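Side-chain contacts in adenylosuccinate lyase (Francisella tularensis subsp. tularensis SCHU S4, PDB 4EEI), which probably cleaves adenylosuccinate to AMP and fumarate, and SAICAR to AICAR and fumarate, in two steps of purine nucleotide biosynthesis: residues E118-S123 against Y322-M327; V159-R164 against E234-E239; I272-L277 against K328-N333. All blocks are in the same frame, centred on the assembly; numbering follows the deposited sequence.

Contact 1 of 3, residues E118-S123 against Y322-M327; sequences EALCDS and YALRRM
L120 reaches across from the helix segment 118-123 and divides its two methyl groups between L324 and M327, which lie three residues apart on the segment 322-327. One branch, CD2, meets CD2 of L324 at 3.9 Å, the two leucine side chains crossing at about a right angle so that the touch is made by methyl ends. The other, CD1, rests against the middle of the methionine chain, 3.8 Å from CG of M327; CD2 of L120 lies only slightly farther, at 4.1 Å, from that same CG. With CG of L120 anti to the backbone N (chi1 171°), both methyls are carried forward from a CB that already faces the other helix. M327 offers its CG rather than its tip because the chain bends at chi2 and again at chi3 and then turns back from L120, so that SD packs on L236. The backbones come near here, the CA atoms of L120 and L324 being 6.5 Å apart. No hydrogen bond joins the two segments, and the contact is purely apolar and buried.

Beyond this first shell, F161 of helix 151-173 packs on L120, while L117 and V113, about one and two turns before L120 on the same helix, cover L324. Polar partners flank the apolar core: R325 forms salt bridges with D116 and E9, and NH1 of R326 donates to OH of Y322 at 2.9 Å. The contact joins helices 94-131 and 304-333 of the long helical bundle that is the hallmark of the fumarase/aspartase (lyase 1) superfamily.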
loop_
_atom_site.group_PDB
_atom_site.type_symbol
_atom_site.label_atom_id
_atom_site.label_comp_id
_atom_site.label_asym_id
_atom_site.label_seq_id
_atom_site.Cartn_x
_atom_site.Cartn_y
_atom_site.Cartn_z
ATOM N N GLU B 118 -15.869 -20.959 -5.438
ATOM C CA GLU B 118 -17.145 -21.357 -6.029
ATOM C C GLU B 118 -18.108 -21.864 -4.949
ATOM O O GLU B 118 -19.316 -21.630 -5.014
ATOM C CB GLU B 118 -16.935 -22.418 -7.113
ATOM C CG GLU B 118 -18.205 -22.753 -7.890
ATOM C CD GLU B 118 -17.915 -23.332 -9.266
ATOM O OE1 GLU B 118 -16.947 -24.115 -9.385
ATOM O OE2 GLU B 118 -18.654 -23.002 -10.226
ATOM N N ALA B 119 -17.576 -22.562 -3.948
ATOM C CA ALA B 119 -18.421 -23.060 -2.869
ATOM C C ALA B 119 -18.997 -21.900 -2.050
ATOM O O ALA B 119 -20.135 -21.973 -1.574
ATOM C CB ALA B 119 -17.650 -24.027 -1.978
ATOM N N LEU B 120 -18.213 -20.842 -1.871
ATOM C CA LEU B 120 -18.704 -19.662 -1.154
ATOM C C LEU B 120 -19.805 -18.980 -1.970
ATOM O O LEU B 120 -20.806 -18.522 -1.414
ATOM C CB LEU B 120 -17.567 -18.674 -0.869
ATOM C CG LEU B 120 -18.048 -17.327 -0.312
ATOM C CD1 LEU B 120 -18.824 -17.528 0.991
ATOM C CD2 LEU B 120 -16.894 -16.360 -0.110
ATOM N N CYS B 121 -19.612 -18.913 -3.286
ATOM C CA CYS B 121 -20.655 -18.406 -4.187
ATOM C C CYS B 121 -21.930 -19.207 -4.015
ATOM O O CYS B 121 -23.011 -18.630 -3.833
ATOM C CB CYS B 121 -20.198 -18.452 -5.649
ATOM S SG CYS B 121 -18.913 -17.229 -6.028
ATOM N N ASP B 122 -21.810 -20.533 -4.049
ATOM C CA ASP B 122 -22.970 -21.400 -3.851
ATOM C C ASP B 122 -23.707 -21.113 -2.544
ATOM O O ASP B 122 -24.932 -21.032 -2.522
ATOM C CB ASP B 122 -22.564 -22.876 -3.883
ATOM C CG ASP B 122 -21.988 -23.299 -5.219
ATOM O OD1 ASP B 122 -22.227 -22.601 -6.225
ATOM O OD2 ASP B 122 -21.303 -24.347 -5.257
ATOM N N SER B 123 -22.962 -20.977 -1.453
ATOM C CA SER B 123 -23.572 -20.735 -0.146
ATOM C C SER B 123 -24.259 -19.364 -0.060
ATOM O O SER B 123 -25.314 -19.232 0.579
ATOM C CB SER B 123 -22.526 -20.878 0.965
ATOM O OG SER B 123 -22.273 -22.243 1.236
ATOM N N TYR B 322 -8.175 -20.509 3.842
ATOM C CA TYR B 322 -8.750 -20.425 5.195
ATOM C C TYR B 322 -9.949 -19.482 5.230
ATOM O O TYR B 322 -10.994 -19.813 5.794
ATOM C CB TYR B 322 -7.700 -19.953 6.214
ATOM C CG TYR B 322 -8.261 -19.779 7.618
ATOM C CD1 TYR B 322 -8.261 -20.829 8.514
ATOM C CD2 TYR B 322 -8.786 -18.555 8.040
ATOM C CE1 TYR B 322 -8.775 -20.688 9.794
ATOM C CE2 TYR B 322 -9.311 -18.403 9.326
ATOM C CZ TYR B 322 -9.292 -19.473 10.191
ATOM O OH TYR B 322 -9.803 -19.349 11.468
ATOM N N ALA B 323 -9.805 -18.318 4.618
ATOM C CA ALA B 323 -10.842 -17.297 4.722
ATOM C C ALA B 323 -12.081 -17.684 3.931
ATOM O O ALA B 323 -13.194 -17.464 4.391
ATOM C CB ALA B 323 -10.315 -15.919 4.271
ATOM N N LEU B 324 -11.899 -18.247 2.739
ATOM C CA LEU B 324 -13.052 -18.631 1.915
ATOM C C LEU B 324 -13.856 -19.748 2.569
ATOM O O LEU B 324 -15.085 -19.773 2.470
ATOM C CB LEU B 324 -12.612 -19.071 0.519
ATOM C CG LEU B 324 -11.987 -17.979 -0.353
ATOM C CD1 LEU B 324 -11.386 -18.599 -1.589
ATOM C CD2 LEU B 324 -13.054 -16.953 -0.744
ATOM N N ARG B 325 -13.171 -20.693 3.209
ATOM C CA ARG B 325 -13.861 -21.792 3.892
ATOM C C ARG B 325 -14.575 -21.301 5.127
ATOM O O ARG B 325 -15.706 -21.714 5.414
ATOM C CB ARG B 325 -12.878 -22.907 4.269
ATOM C CG ARG B 325 -12.216 -23.569 3.071
ATOM C CD ARG B 325 -11.412 -24.794 3.463
ATOM N NE ARG B 325 -10.782 -25.394 2.283
ATOM C CZ ARG B 325 -9.927 -26.410 2.325
ATOM N NH1 ARG B 325 -9.584 -26.947 3.487
ATOM N NH2 ARG B 325 -9.410 -26.880 1.200
ATOM N N ARG B 326 -13.921 -20.430 5.885
ATOM C CA ARG B 326 -14.539 -19.961 7.131
ATOM C C ARG B 326 -15.734 -19.052 6.831
ATOM O O ARG B 326 -16.777 -19.142 7.494
ATOM C CB ARG B 326 -13.528 -19.234 8.021
ATOM C CG ARG B 326 -14.151 -18.664 9.288
ATOM C CD ARG B 326 -13.117 -18.240 10.325
ATOM N NE ARG B 326 -13.775 -17.881 11.584
ATOM C CZ ARG B 326 -13.143 -17.690 12.734
ATOM N NH1 ARG B 326 -11.824 -17.818 12.790
ATOM N NH2 ARG B 326 -13.836 -17.379 13.827
ATOM N N MET B 327 -15.592 -18.189 5.830
ATOM C CA MET B 327 -16.715 -17.343 5.425
ATOM C C MET B 327 -17.894 -18.172 4.924
ATOM O O MET B 327 -19.040 -17.870 5.233
ATOM C CB MET B 327 -16.295 -16.342 4.352
ATOM C CG MET B 327 -17.471 -15.456 3.894
ATOM S SD MET B 327 -18.101 -14.373 5.215
ATOM C CE MET B 327 -17.046 -12.944 4.950
#

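Contact 2 of 3, residues V159-R164 against E234-E239; sequences VEFKRR and ERLAVE
The guanidinium of R235 presents its edge to the carboxylate of E160, with OE1 and CD of the glutamate lying in or near its plane, although the planes of the two groups are turned 30° apart. The grip is side-on and falls on a single oxygen: E160 OE1 accepts from R235 NE at 2.9 Å and from R235 NH1 at 2.8 Å. NE comes to the syn side of OE1 and NH1 to the anti side, both from the same face of the carboxylate and tilted out of its plane, and the N-H...O angles of 144° and 148° show two bent bonds. E160 is fully extended, whereas R235 bends at chi3, which turns its NE edge to the acid. A second arginine, R163, lays one face of its guanidinium over V159 O and CA of E160.

This ion pair links helices 151-173 and 217-244 within the helical bundle of the lyase 1 fold, beside the subunit interface: R163 and R164 both form salt bridges with D217 of the second subunit, and C295 of that subunit packs on R235. A water lies very close to E160 OE2 (2.5 Å), with a weak bond from R235 NE, so a bridge through it is doubtful.

Deeper in the bundle F161 meets L236 obliquely, CE2 of the ring standing 4.0 Å from CD2 of the leucine. L117 and L124 of helix 94-131 also pack on the ring, and I331 of helix 304-333 on L236.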
loop_
_atom_site.group_PDB
_atom_site.type_symbol
_atom_site.label_atom_id
_atom_site.label_comp_id
_atom_site.label_asym_id
_atom_site.label_seq_id
_atom_site.Cartn_x
_atom_site.Cartn_y
_atom_site.Cartn_z
ATOM N N VAL B 159 -22.872 -11.987 -6.699
ATOM C CA VAL B 159 -22.438 -11.553 -8.020
ATOM C C VAL B 159 -21.012 -11.006 -7.997
ATOM O O VAL B 159 -20.270 -11.164 -8.966
ATOM C CB VAL B 159 -23.409 -10.543 -8.683
ATOM C CG1 VAL B 159 -24.755 -11.205 -8.948
ATOM C CG2 VAL B 159 -23.580 -9.291 -7.816
ATOM N N GLU B 160 -20.617 -10.385 -6.891
ATOM C CA GLU B 160 -19.257 -9.852 -6.796
ATOM C C GLU B 160 -18.234 -10.988 -6.734
ATOM O O GLU B 160 -17.224 -10.964 -7.439
ATOM C CB GLU B 160 -19.092 -8.924 -5.584
ATOM C CG GLU B 160 -17.673 -8.371 -5.461
ATOM C CD GLU B 160 -17.480 -7.427 -4.275
ATOM O OE1 GLU B 160 -18.401 -7.320 -3.424
ATOM O OE2 GLU B 160 -16.395 -6.799 -4.196
ATOM N N PHE B 161 -18.497 -11.980 -5.885
ATOM C CA PHE B 161 -17.626 -13.147 -5.809
ATOM C C PHE B 161 -17.621 -13.938 -7.122
ATOM O O PHE B 161 -16.599 -14.526 -7.478
ATOM C CB PHE B 161 -18.010 -14.050 -4.618
ATOM C CG PHE B 161 -17.483 -13.554 -3.298
ATOM C CD1 PHE B 161 -16.138 -13.734 -2.968
ATOM C CD2 PHE B 161 -18.315 -12.898 -2.396
ATOM C CE1 PHE B 161 -15.627 -13.276 -1.748
ATOM C CE2 PHE B 161 -17.817 -12.439 -1.162
ATOM C CZ PHE B 161 -16.470 -12.630 -0.842
ATOM N N LYS B 162 -18.740 -13.939 -7.852
ATOM C CA LYS B 162 -18.751 -14.564 -9.189
ATOM C C LYS B 162 -17.899 -13.790 -10.204
ATOM O O LYS B 162 -17.297 -14.382 -11.114
ATOM C CB LYS B 162 -20.184 -14.743 -9.723
ATOM C CG LYS B 162 -21.001 -15.810 -8.990
ATOM C CD LYS B 162 -20.644 -17.224 -9.461
ATOM C CE LYS B 162 -21.132 -17.453 -10.882
ATOM N NZ LYS B 162 -20.410 -18.576 -11.556
ATOM N N ARG B 163 -17.858 -12.467 -10.080
ATOM C CA ARG B 163 -16.971 -11.693 -10.948
ATOM C C ARG B 163 -15.527 -12.113 -10.674
ATOM O O ARG B 163 -14.727 -12.253 -11.603
ATOM C CB ARG B 163 -17.160 -10.182 -10.740
ATOM C CG ARG B 163 -18.460 -9.634 -11.327
ATOM C CD ARG B 163 -18.497 -8.092 -11.321
ATOM N NE ARG B 163 -18.625 -7.494 -9.983
ATOM C CZ ARG B 163 -19.787 -7.305 -9.362
ATOM N NH1 ARG B 163 -20.920 -7.711 -9.927
ATOM N NH2 ARG B 163 -19.825 -6.721 -8.173
ATOM N N ARG B 164 -15.200 -12.334 -9.404
ATOM C CA ARG B 164 -13.843 -12.759 -9.044
ATOM C C ARG B 164 -13.587 -14.194 -9.496
ATOM O O ARG B 164 -12.480 -14.528 -9.929
ATOM C CB ARG B 164 -13.617 -12.631 -7.539
ATOM C CG ARG B 164 -13.836 -11.224 -6.986
ATOM C CD ARG B 164 -12.708 -10.243 -7.367
ATOM N NE ARG B 164 -12.803 -9.790 -8.758
ATOM C CZ ARG B 164 -13.637 -8.843 -9.183
ATOM N NH1 ARG B 164 -13.671 -8.508 -10.466
ATOM N NH2 ARG B 164 -14.437 -8.227 -8.319
ATOM N N GLU B 234 -14.142 -8.453 2.756
ATOM C CA GLU B 234 -14.285 -7.418 3.778
ATOM C C GLU B 234 -15.642 -6.742 3.701
ATOM O O GLU B 234 -16.252 -6.447 4.730
ATOM C CB GLU B 234 -13.156 -6.378 3.686
ATOM C CG GLU B 234 -13.098 -5.438 4.915
ATOM C CD GLU B 234 -11.892 -4.502 4.889
ATOM O OE1 GLU B 234 -10.940 -4.788 4.131
ATOM O OE2 GLU B 234 -11.893 -3.486 5.626
ATOM N N ARG B 235 -16.121 -6.498 2.484
ATOM C CA ARG B 235 -17.416 -5.843 2.327
ATOM C C ARG B 235 -18.507 -6.703 2.922
ATOM O O ARG B 235 -19.389 -6.191 3.603
ATOM C CB ARG B 235 -17.724 -5.530 0.861
ATOM C CG ARG B 235 -18.991 -4.680 0.673
ATOM C CD ARG B 235 -19.120 -4.164 -0.761
ATOM N NE ARG B 235 -19.505 -5.217 -1.693
ATOM C CZ ARG B 235 -20.766 -5.489 -2.018
ATOM N NH1 ARG B 235 -21.045 -6.467 -2.875
ATOM N NH2 ARG B 235 -21.756 -4.782 -1.483
ATOM N N LEU B 236 -18.457 -8.008 2.660
ATOM C CA LEU B 236 -19.467 -8.920 3.187
ATOM C C LEU B 236 -19.334 -9.068 4.694
ATOM O O LEU B 236 -20.334 -9.131 5.414
ATOM C CB LEU B 236 -19.353 -10.288 2.500
ATOM C CG LEU B 236 -20.163 -11.455 3.053
ATOM C CD1 LEU B 236 -21.649 -11.153 3.032
ATOM C CD2 LEU B 236 -19.865 -12.708 2.240
ATOM N N ALA B 237 -18.095 -9.114 5.175
ATOM C CA ALA B 237 -17.858 -9.274 6.608
ATOM C C ALA B 237 -18.425 -8.063 7.366
ATOM O O ALA B 237 -19.059 -8.207 8.415
ATOM C CB ALA B 237 -16.373 -9.435 6.878
ATOM N N VAL B 238 -18.202 -6.880 6.821
ATOM C CA VAL B 238 -18.657 -5.647 7.457
ATOM C C VAL B 238 -20.183 -5.577 7.462
ATOM O O VAL B 238 -20.801 -5.144 8.442
ATOM C CB VAL B 238 -18.053 -4.432 6.733
ATOM C CG1 VAL B 238 -18.749 -3.131 7.147
ATOM C CG2 VAL B 238 -16.544 -4.358 6.998
ATOM N N GLU B 239 -20.798 -6.017 6.370
ATOM C CA GLU B 239 -22.254 -6.089 6.322
ATOM C C GLU B 239 -22.789 -6.972 7.446
ATOM O O GLU B 239 -23.728 -6.600 8.157
ATOM C CB GLU B 239 -22.719 -6.620 4.963
ATOM C CG GLU B 239 -24.232 -6.804 4.849
ATOM C CD GLU B 239 -25.004 -5.494 4.728
ATOM O OE1 GLU B 239 -24.410 -4.482 4.305
ATOM O OE2 GLU B 239 -26.219 -5.485 5.046
HETATM O O HOH W 1 -16.276 -5.064 -2.362
#

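Contact 3 of 3, residues I272-L277 against K328-N333; sequences ISTENL and KNTIDN. With AMP (adenosine monophosphate), chain C.
S273 holds OG anti to its own N (chi1 -175°) and T330 sets OG1 beside its own (chi1 -67°), and these two rotations bring the hydroxyls together between helices 272-293 and 304-333. The oxygens meet at 2.6 Å between S273 OG and T330 OG1, a short hydrogen bond in which either could be the donor. The serine CB follows closely, 3.3 Å from T330 OG1. The threonine's other branch works as an apolar surface, its CG2 lying 4.1 Å from CG2 of T274, which crosses it obliquely. Both hydroxyls have further partners: R326 NE is hydrogen-bonded to S273 OG, and T330 OG1 to the backbone oxygen of R326, one turn earlier on its helix.

The first turn of helix 272-293 also faces the nucleotide. N276 ND2 donates to O2P of AMP at 2.9 Å in a virtually straight bond (179°), while CG2 of I272 lies 3.9 Å from C8 of the base. R310 and S306 of the third subunit hydrogen-bond the same AMP, which places this helix start in a site shared between subunits. The backbone amides of S273 and T274 are held by the carboxylate of E253.

The bonds form a ring that leaves R326 by its NE and returns to its backbone oxygen, which should restrain the rotation of both hydroxyls close to N276, whose ND2 binds the phosphate.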
loop_
_atom_site.group_PDB
_atom_site.type_symbol
_atom_site.label_atom_id
_atom_site.label_comp_id
_atom_site.label_asym_id
_atom_site.label_seq_id
_atom_site.Cartn_x
_atom_site.Cartn_y
_atom_site.Cartn_z
ATOM N N ILE B 272 -17.623 -12.734 15.873
ATOM C CA ILE B 272 -16.186 -12.968 15.957
ATOM C C ILE B 272 -15.603 -13.523 14.667
ATOM O O ILE B 272 -14.442 -13.268 14.351
ATOM C CB ILE B 272 -15.815 -13.892 17.132
ATOM C CG1 ILE B 272 -16.657 -15.164 17.088
ATOM C CG2 ILE B 272 -15.967 -13.141 18.462
ATOM C CD1 ILE B 272 -16.220 -16.221 18.083
ATOM N N SER B 273 -16.394 -14.273 13.906
ATOM C CA SER B 273 -15.876 -14.835 12.650
ATOM C C SER B 273 -15.654 -13.770 11.584
ATOM O O SER B 273 -14.592 -13.704 10.951
ATOM C CB SER B 273 -16.807 -15.932 12.128
ATOM O OG SER B 273 -16.252 -16.548 10.989
ATOM N N THR B 274 -16.649 -12.916 11.384
ATOM C CA THR B 274 -16.512 -11.886 10.362
ATOM C C THR B 274 -15.461 -10.846 10.762
ATOM O O THR B 274 -14.862 -10.193 9.902
ATOM C CB THR B 274 -17.871 -11.255 10.001
ATOM O OG1 THR B 274 -18.594 -10.953 11.202
ATOM C CG2 THR B 274 -18.689 -12.250 9.182
ATOM N N GLU B 275 -15.220 -10.699 12.063
ATOM C CA GLU B 275 -14.127 -9.827 12.512
ATOM C C GLU B 275 -12.772 -10.453 12.178
ATOM O O GLU B 275 -11.888 -9.798 11.613
ATOM C CB GLU B 275 -14.264 -9.490 14.005
ATOM C CG GLU B 275 -15.402 -8.503 14.256
ATOM C CD GLU B 275 -15.641 -8.192 15.725
ATOM O OE1 GLU B 275 -14.773 -8.502 16.578
ATOM O OE2 GLU B 275 -16.717 -7.624 16.027
ATOM N N ASN B 276 -12.622 -11.731 12.499
ATOM C CA ASN B 276 -11.446 -12.492 12.076
ATOM C C ASN B 276 -11.185 -12.358 10.576
ATOM O O ASN B 276 -10.051 -12.124 10.150
ATOM C CB ASN B 276 -11.601 -13.977 12.456
ATOM C CG ASN B 276 -10.429 -14.832 11.974
ATOM O OD1 ASN B 276 -10.410 -15.280 10.829
ATOM N ND2 ASN B 276 -9.450 -15.065 12.852
ATOM N N LEU B 277 -12.244 -12.469 9.775
ATOM C CA LEU B 277 -12.088 -12.444 8.320
ATOM C C LEU B 277 -11.743 -11.043 7.810
ATOM O O LEU B 277 -11.149 -10.884 6.746
ATOM C CB LEU B 277 -13.345 -12.980 7.634
ATOM C CG LEU B 277 -13.668 -14.438 7.947
ATOM C CD1 LEU B 277 -15.088 -14.783 7.548
ATOM C CD2 LEU B 277 -12.688 -15.364 7.257
ATOM N N LYS B 328 -17.621 -19.220 4.153
ATOM C CA LYS B 328 -18.702 -20.099 3.701
ATOM C C LYS B 328 -19.432 -20.744 4.871
ATOM O O LYS B 328 -20.672 -20.776 4.910
ATOM C CB LYS B 328 -18.176 -21.178 2.747
ATOM C CG LYS B 328 -19.225 -22.239 2.381
ATOM C CD LYS B 328 -18.564 -23.597 2.220
ATOM C CE LYS B 328 -19.442 -24.605 1.498
ATOM N NZ LYS B 328 -20.714 -24.954 2.207
ATOM N N ASN B 329 -18.683 -21.249 5.846
ATOM C CA ASN B 329 -19.338 -21.883 6.988
ATOM C C ASN B 329 -20.120 -20.857 7.806
ATOM O O ASN B 329 -21.197 -21.153 8.312
ATOM C CB ASN B 329 -18.312 -22.609 7.858
ATOM C CG ASN B 329 -17.748 -23.849 7.189
ATOM O OD1 ASN B 329 -18.464 -24.584 6.498
ATOM N ND2 ASN B 329 -16.456 -24.099 7.403
ATOM N N THR B 330 -19.574 -19.654 7.925
ATOM C CA THR B 330 -20.246 -18.568 8.636
ATOM C C THR B 330 -21.553 -18.167 7.938
ATOM O O THR B 330 -22.570 -17.942 8.590
ATOM C CB THR B 330 -19.310 -17.346 8.787
ATOM O OG1 THR B 330 -18.230 -17.684 9.673
ATOM C CG2 THR B 330 -20.055 -16.164 9.372
ATOM N N ILE B 331 -21.529 -18.087 6.611
ATOM C CA ILE B 331 -22.762 -17.819 5.867
ATOM C C ILE B 331 -23.768 -18.962 6.058
ATOM O O ILE B 331 -24.943 -18.715 6.373
ATOM C CB ILE B 331 -22.483 -17.612 4.368
ATOM C CG1 ILE B 331 -21.634 -16.357 4.141
ATOM C CG2 ILE B 331 -23.799 -17.532 3.586
ATOM C CD1 ILE B 331 -22.308 -15.067 4.574
ATOM N N ASP B 332 -23.327 -20.207 5.868
ATOM C CA ASP B 332 -24.228 -21.350 6.068
ATOM C C ASP B 332 -24.895 -21.338 7.433
ATOM O O ASP B 332 -26.085 -21.645 7.550
ATOM C CB ASP B 332 -23.493 -22.692 5.912
ATOM C CG ASP B 332 -23.076 -22.974 4.485
ATOM O OD1 ASP B 332 -23.658 -22.361 3.564
ATOM O OD2 ASP B 332 -22.170 -23.821 4.288
ATOM N N ASN B 333 -24.130 -20.995 8.466
ATOM C CA ASN B 333 -24.621 -21.131 9.835
ATOM C C ASN B 333 -25.239 -19.852 10.396
ATOM O O ASN B 333 -25.756 -19.851 11.508
ATOM C CB ASN B 333 -23.500 -21.642 10.754
ATOM C CG ASN B 333 -23.065 -23.055 10.410
ATOM O OD1 ASN B 333 -23.882 -23.894 10.044
ATOM N ND2 ASN B 333 -21.769 -23.321 10.513
HETATM P P AMP C . -8.626 -14.727 16.293
HETATM O O1P AMP C . -8.220 -15.999 15.593
HETATM O O2P AMP C . -9.648 -13.912 15.547
HETATM O O3P AMP C . -7.468 -13.931 16.830
HETATM O "O5'" AMP C . -9.405 -15.236 17.603
HETATM C "C5'" AMP C . -9.825 -14.317 18.608
HETATM C "C4'" AMP C . -10.140 -15.086 19.884
HETATM O "O4'" AMP C . -10.501 -14.185 20.934
HETATM C "C3'" AMP C . -11.316 -16.023 19.676
HETATM O "O3'" AMP C . -11.004 -17.289 20.258
HETATM C "C2'" AMP C . -12.457 -15.384 20.436
HETATM O "O2'" AMP C . -13.309 -16.375 21.008
HETATM C "C1'" AMP C . -11.745 -14.588 21.513
HETATM N N9 AMP C . -12.541 -13.412 21.937
HETATM C C8 AMP C . -13.840 -13.190 21.672
HETATM N N7 AMP C . -14.253 -12.018 22.216
HETATM C C5 AMP C . -13.199 -11.472 22.847
HETATM C C6 AMP C . -12.940 -10.241 23.626
HETATM N N6 AMP C . -13.920 -9.335 23.846
HETATM N N1 AMP C . -11.693 -10.055 24.111
HETATM C C2 AMP C . -10.710 -10.948 23.900
HETATM N N3 AMP C . -10.874 -12.085 23.203
HETATM C C4 AMP C . -12.073 -12.397 22.661
#

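Overall arrangement
From the N terminus, helix 94-131 supplies the first half of contact 1, whose loop closes only some 200 residues later on helix 304-333. Contact 2, between helices 151-173 and 217-244, opens and closes inside that loop and is therefore nested in it. Contact 3 opens afterwards at helix 272-293, still within the loop of contact 1, and closes beyond it on the same helix 304-333; contacts 1 and 3 therefore cross, while 2 and 3 stand in series. Helix 304-333 thus serves two contacts, and through M327 and I331 it also meets L236 of contact 2, so five long helices are tied into one bundle.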